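Local coordinates for protein Ion-channel modulator raklp (Rhipicephalus appendiculatus, PDB 2W8X) that acts as a tick salivary ion-channel modulator, probably activating maxiK channels, and has a highly modified Kunitz/BPTI fold, at residues P9-Q12 against R13-C16; W32-L36 against R37-C41. All coordinates share one frame; numbering follows the deposited sequence.

Contact 1 of 2, residues P9-Q12 against R13-C16; sequences PCSQ and RSLC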
loop_
_atom_site.group_PDB
_atom_site.type_symbol
_atom_site.label_atom_id
_atom_site.label_comp_id
_atom_site.label_asym_id
_atom_site.label_seq_id
_atom_site.Cartn_x
_atom_site.Cartn_y
_atom_site.Cartn_z
ATOM N N PRO A 9 -4.680 -1.457 10.760
ATOM C CA PRO A 9 -4.926 -0.917 9.444
ATOM C C PRO A 9 -4.320 0.442 9.234
ATOM O O PRO A 9 -3.934 1.119 10.188
ATOM C CB PRO A 9 -6.443 -0.787 9.396
ATOM C CG PRO A 9 -6.849 -0.666 10.756
ATOM C CD PRO A 9 -5.914 -1.482 11.564
ATOM N N CYS A 10 -4.234 0.817 7.963
ATOM C CA CYS A 10 -3.708 2.101 7.587
ATOM C C CYS A 10 -4.818 2.950 7.074
ATOM O O CYS A 10 -5.406 2.660 6.033
ATOM C CB CYS A 10 -2.677 1.954 6.465
ATOM S SG CYS A 10 -1.167 1.055 6.980
ATOM N N SER A 11 -5.061 4.041 7.758
ATOM C CA SER A 11 -6.028 5.022 7.280
ATOM C C SER A 11 -5.492 5.773 6.076
ATOM O O SER A 11 -4.288 5.793 5.813
ATOM C CB SER A 11 -6.347 6.006 8.397
ATOM O OG SER A 11 -5.241 6.841 8.693
ATOM N N GLN A 12 -6.386 6.474 5.372
ATOM C CA GLN A 12 -5.954 7.273 4.243
ATOM C C GLN A 12 -4.958 8.361 4.675
ATOM O O GLN A 12 -3.996 8.639 3.939
ATOM C CB GLN A 12 -7.157 7.813 3.429
ATOM C CG GLN A 12 -8.096 6.727 2.923
ATOM C CD GLN A 12 -7.478 5.751 1.926
ATOM O OE1 GLN A 12 -6.781 6.153 0.997
ATOM N NE2 GLN A 12 -7.738 4.460 2.122
ATOM N N ARG A 13 -5.110 8.918 5.891
ATOM C CA ARG A 13 -4.153 9.873 6.424
ATOM C C ARG A 13 -2.769 9.229 6.675
ATOM O O ARG A 13 -1.756 9.830 6.362
ATOM C CB ARG A 13 -4.635 10.503 7.734
ATOM C CG ARG A 13 -5.709 11.519 7.540
ATOM C CD ARG A 13 -6.061 12.195 8.880
ATOM N NE ARG A 13 -4.987 13.046 9.354
ATOM C CZ ARG A 13 -4.870 13.541 10.589
ATOM N NH1 ARG A 13 -5.792 13.280 11.529
ATOM N NH2 ARG A 13 -3.831 14.292 10.898
ATOM N N SER A 14 -2.756 8.020 7.218
ATOM C CA SER A 14 -1.519 7.364 7.602
ATOM C C SER A 14 -0.618 7.073 6.398
ATOM O O SER A 14 0.596 7.050 6.534
ATOM C CB SER A 14 -1.821 6.063 8.354
ATOM O OG SER A 14 -2.176 4.994 7.484
ATOM N N LEU A 15 -1.223 6.865 5.228
ATOM C CA LEU A 15 -0.480 6.646 3.978
ATOM C C LEU A 15 0.478 7.787 3.638
ATOM O O LEU A 15 1.476 7.590 2.950
ATOM C CB LEU A 15 -1.445 6.474 2.797
ATOM C CG LEU A 15 -2.464 5.356 2.847
ATOM C CD1 LEU A 15 -3.361 5.419 1.604
ATOM C CD2 LEU A 15 -1.780 3.999 2.984
ATOM N N CYS A 16 0.158 8.991 4.104
ATOM C CA CYS A 16 0.851 10.192 3.707
ATOM C C CYS A 16 1.501 10.952 4.869
ATOM O O CYS A 16 2.502 11.655 4.667
ATOM C CB CYS A 16 -0.128 11.117 2.980
ATOM S SG CYS A 16 -1.002 10.296 1.625
#
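Leu15 CD1 sits above the plane of the Gln12 carboxamide, just beyond its oxygen end and 3.6 Å from Gln12 OE1. The two side chains run side by side in the same direction. The second flat group is the carbonyl of Ser11. Ser14 OG donates to Ser11 O at 2.8 Å, in the carbonyl plane and on a lone pair. Leu15 N also donates to Ser11 O, nearly along the C=O axis (162°), so two bonds grip this oxygen. Ser11 OG returns a capping bond, accepting from Ser14 N at 3.1 Å. Its chi1 of 69° sets OG between the backbone N and the carbonyl carbon, facing the first turn of the helix. Leu15 CD2 packs against Cys10 CB at 4.1 Å. An alanine in place of Leu15 would probably leave Cys10 CB and the Gln12 carboxamide without their apolar neighbour and open a gap beside Ser11 O. Gln12 NE2 bonds to Cys10 O of the second subunit, and Arg13 forms a salt bridge with Glu17. The contact leads from an N-terminal loop into helix 14-17, which Cys16 joins to helix 56-70 through the disulfide to Cys63.

Contact 2 of 2, residues W32-L36 against R37-C41; sequences WHYNL and RTNRC
Asn35 and Arg40 form the antiparallel hydrogen-bonded pair that closes this beta hairpin. Asn35 N donates to Arg40 O at 2.9 Å, and Arg40 N returns a bond to Asn35 O at 3.2 Å. Asn35 is met by two successive residues across the hairpin, Asn39 and Arg40, a G1 beta bulge; Asn39 takes the left-handed helical backbone conformation there. The next pair, Tyr34 with Cys41, is non-hydrogen-bonded, and Cys41 CA makes a CA-H...O contact with His33 O.

Side-chain bonds add to these. Asn35 OD1 accepts weak bonds from Arg37 N (3.2 Å) and Thr38 N (3.3 Å), as in an Asx turn. Tyr34 OH donates to Asn39 OD1 at 2.6 Å. The Asn39 amide stands almost upright to the ring, 83° between planes, with OD1 at the ring edge. CG of Asn39 is anti to its N (chi1 -176°), which carries the amide back to the tyrosine.

There is also a sulfur-aromatic contact: Cys41 SG sits at the Tyr34 ring edge, 4.0 Å from Tyr34 CD1. Strands 31-35 and 40-42 lie against helix 56-70: Tyr34 packs on Cys59 and Cys63, Cys41 is disulfide-bonded to Cys59, and Glu64 accepts from Cys41 N.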
loop_
_atom_site.group_PDB
_atom_site.type_symbol
_atom_site.label_atom_id
_atom_site.label_comp_id
_atom_site.label_asym_id
_atom_site.label_seq_id
_atom_site.Cartn_x
_atom_site.Cartn_y
_atom_site.Cartn_z
ATOM N N TRP A 32 8.059 3.035 -2.610
ATOM C CA TRP A 32 8.089 4.488 -2.608
ATOM C C TRP A 32 7.505 5.038 -1.306
ATOM O O TRP A 32 6.771 4.340 -0.588
ATOM C CB TRP A 32 7.229 4.990 -3.793
ATOM C CG TRP A 32 7.819 4.602 -5.132
ATOM C CD1 TRP A 32 7.850 3.355 -5.692
ATOM C CD2 TRP A 32 8.512 5.470 -6.048
ATOM N NE1 TRP A 32 8.520 3.391 -6.900
ATOM C CE2 TRP A 32 8.927 4.677 -7.144
ATOM C CE3 TRP A 32 8.796 6.836 -6.059
ATOM C CZ2 TRP A 32 9.603 5.230 -8.229
ATOM C CZ3 TRP A 32 9.465 7.371 -7.138
ATOM C CH2 TRP A 32 9.867 6.563 -8.189
ATOM N N HIS A 33 7.813 6.296 -1.002
ATOM C CA HIS A 33 7.266 6.962 0.164
ATOM C C HIS A 33 6.926 8.389 -0.187
ATOM O O HIS A 33 7.493 8.982 -1.113
ATOM C CB HIS A 33 8.253 6.916 1.355
ATOM C CG HIS A 33 9.478 7.749 1.157
ATOM N ND1 HIS A 33 10.587 7.307 0.455
ATOM C CD2 HIS A 33 9.719 9.044 1.464
ATOM C CE1 HIS A 33 11.490 8.275 0.420
ATOM N NE2 HIS A 33 10.975 9.358 0.990
ATOM N N TYR A 34 6.015 8.950 0.582
ATOM C CA TYR A 34 5.634 10.344 0.423
ATOM C C TYR A 34 6.362 11.253 1.405
ATOM O O TYR A 34 6.388 10.975 2.610
ATOM C CB TYR A 34 4.149 10.495 0.605
ATOM C CG TYR A 34 3.589 11.898 0.446
ATOM C CD1 TYR A 34 3.604 12.551 -0.787
ATOM C CD2 TYR A 34 2.975 12.539 1.508
ATOM C CE1 TYR A 34 3.022 13.823 -0.938
ATOM C CE2 TYR A 34 2.375 13.780 1.359
ATOM C CZ TYR A 34 2.401 14.419 0.144
ATOM O OH TYR A 34 1.814 15.656 0.032
ATOM N N ASN A 35 6.920 12.356 0.872
ATOM C CA ASN A 35 7.544 13.431 1.669
ATOM C C ASN A 35 6.531 14.557 1.762
ATOM O O ASN A 35 6.298 15.313 0.798
ATOM C CB ASN A 35 8.858 13.847 0.987
ATOM C CG ASN A 35 9.668 14.867 1.756
ATOM O OD1 ASN A 35 9.138 15.629 2.521
ATOM N ND2 ASN A 35 10.982 14.899 1.496
ATOM N N LEU A 36 5.912 14.662 2.938
ATOM C CA LEU A 36 4.854 15.612 3.187
ATOM C C LEU A 36 5.390 17.045 3.105
ATOM O O LEU A 36 4.681 17.928 2.612
ATOM C CB LEU A 36 4.218 15.340 4.550
ATOM C CG LEU A 36 3.096 16.255 5.014
ATOM C CD1 LEU A 36 1.860 16.238 4.126
ATOM C CD2 LEU A 36 2.748 15.840 6.446
ATOM N N ARG A 37 6.633 17.265 3.513
ATOM C CA ARG A 37 7.206 18.644 3.508
ATOM C C ARG A 37 7.359 19.199 2.088
ATOM O O ARG A 37 7.088 20.382 1.834
ATOM C CB ARG A 37 8.511 18.660 4.307
ATOM C CG ARG A 37 9.324 19.902 4.267
ATOM C CD ARG A 37 8.691 21.070 4.958
ATOM N NE ARG A 37 9.681 22.144 5.072
ATOM C CZ ARG A 37 9.408 23.441 5.198
ATOM N NH1 ARG A 37 8.147 23.882 5.242
ATOM N NH2 ARG A 37 10.420 24.315 5.276
ATOM N N THR A 38 7.744 18.349 1.150
ATOM C CA THR A 38 7.916 18.732 -0.249
ATOM C C THR A 38 6.735 18.387 -1.173
ATOM O O THR A 38 6.744 18.780 -2.357
ATOM C CB THR A 38 9.198 18.108 -0.809
ATOM O OG1 THR A 38 9.065 16.686 -0.817
ATOM C CG2 THR A 38 10.433 18.493 0.034
ATOM N N ASN A 39 5.729 17.677 -0.644
ATOM C CA ASN A 39 4.607 17.159 -1.438
ATOM C C ASN A 39 5.111 16.368 -2.645
ATOM O O ASN A 39 4.661 16.586 -3.775
ATOM C CB ASN A 39 3.663 18.284 -1.880
ATOM C CG ASN A 39 2.442 17.793 -2.617
ATOM O OD1 ASN A 39 1.865 16.748 -2.297
ATOM N ND2 ASN A 39 2.003 18.575 -3.609
ATOM N N ARG A 40 6.017 15.427 -2.393
ATOM C CA ARG A 40 6.605 14.638 -3.459
ATOM C C ARG A 40 6.796 13.194 -3.028
ATOM O O ARG A 40 7.252 12.904 -1.911
ATOM C CB ARG A 40 7.965 15.193 -3.876
ATOM C CG ARG A 40 7.949 16.570 -4.513
ATOM C CD ARG A 40 7.379 16.529 -5.926
ATOM N NE ARG A 40 5.938 16.784 -6.006
ATOM C CZ ARG A 40 5.371 17.988 -5.887
ATOM N NH1 ARG A 40 6.099 19.055 -5.618
ATOM N NH2 ARG A 40 4.062 18.105 -5.991
ATOM N N CYS A 41 6.446 12.292 -3.933
ATOM C CA CYS A 41 6.741 10.874 -3.776
ATOM C C CYS A 41 8.181 10.629 -4.195
ATOM O O CYS A 41 8.657 11.135 -5.227
ATOM C CB CYS A 41 5.773 10.091 -4.639
ATOM S SG CYS A 41 4.100 10.142 -3.914
#

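Overall arrangement
Contact 1 comes first along the chain, and contact 2 follows further on. Contact 1 leads into the short helix 14-17. Contact 2 is the turn end of the hairpin of strands 31-35 and 40-42. Their centres are about 14 Å apart, on opposite sides of the chain's centre. They still touch, since Cys16 O packs 3.3 Å from Tyr34 CD2. Helix 56-70 is their common partner, through the disulfides Cys16-Cys63 and Cys41-Cys59. The disulfide Cys10-Cys50 ties the start of contact 1 to a loop. Cross-linking of this kind suits a small, disulfide-rich Kunitz-type protein, in which a hairpin packs on a C-terminal helix.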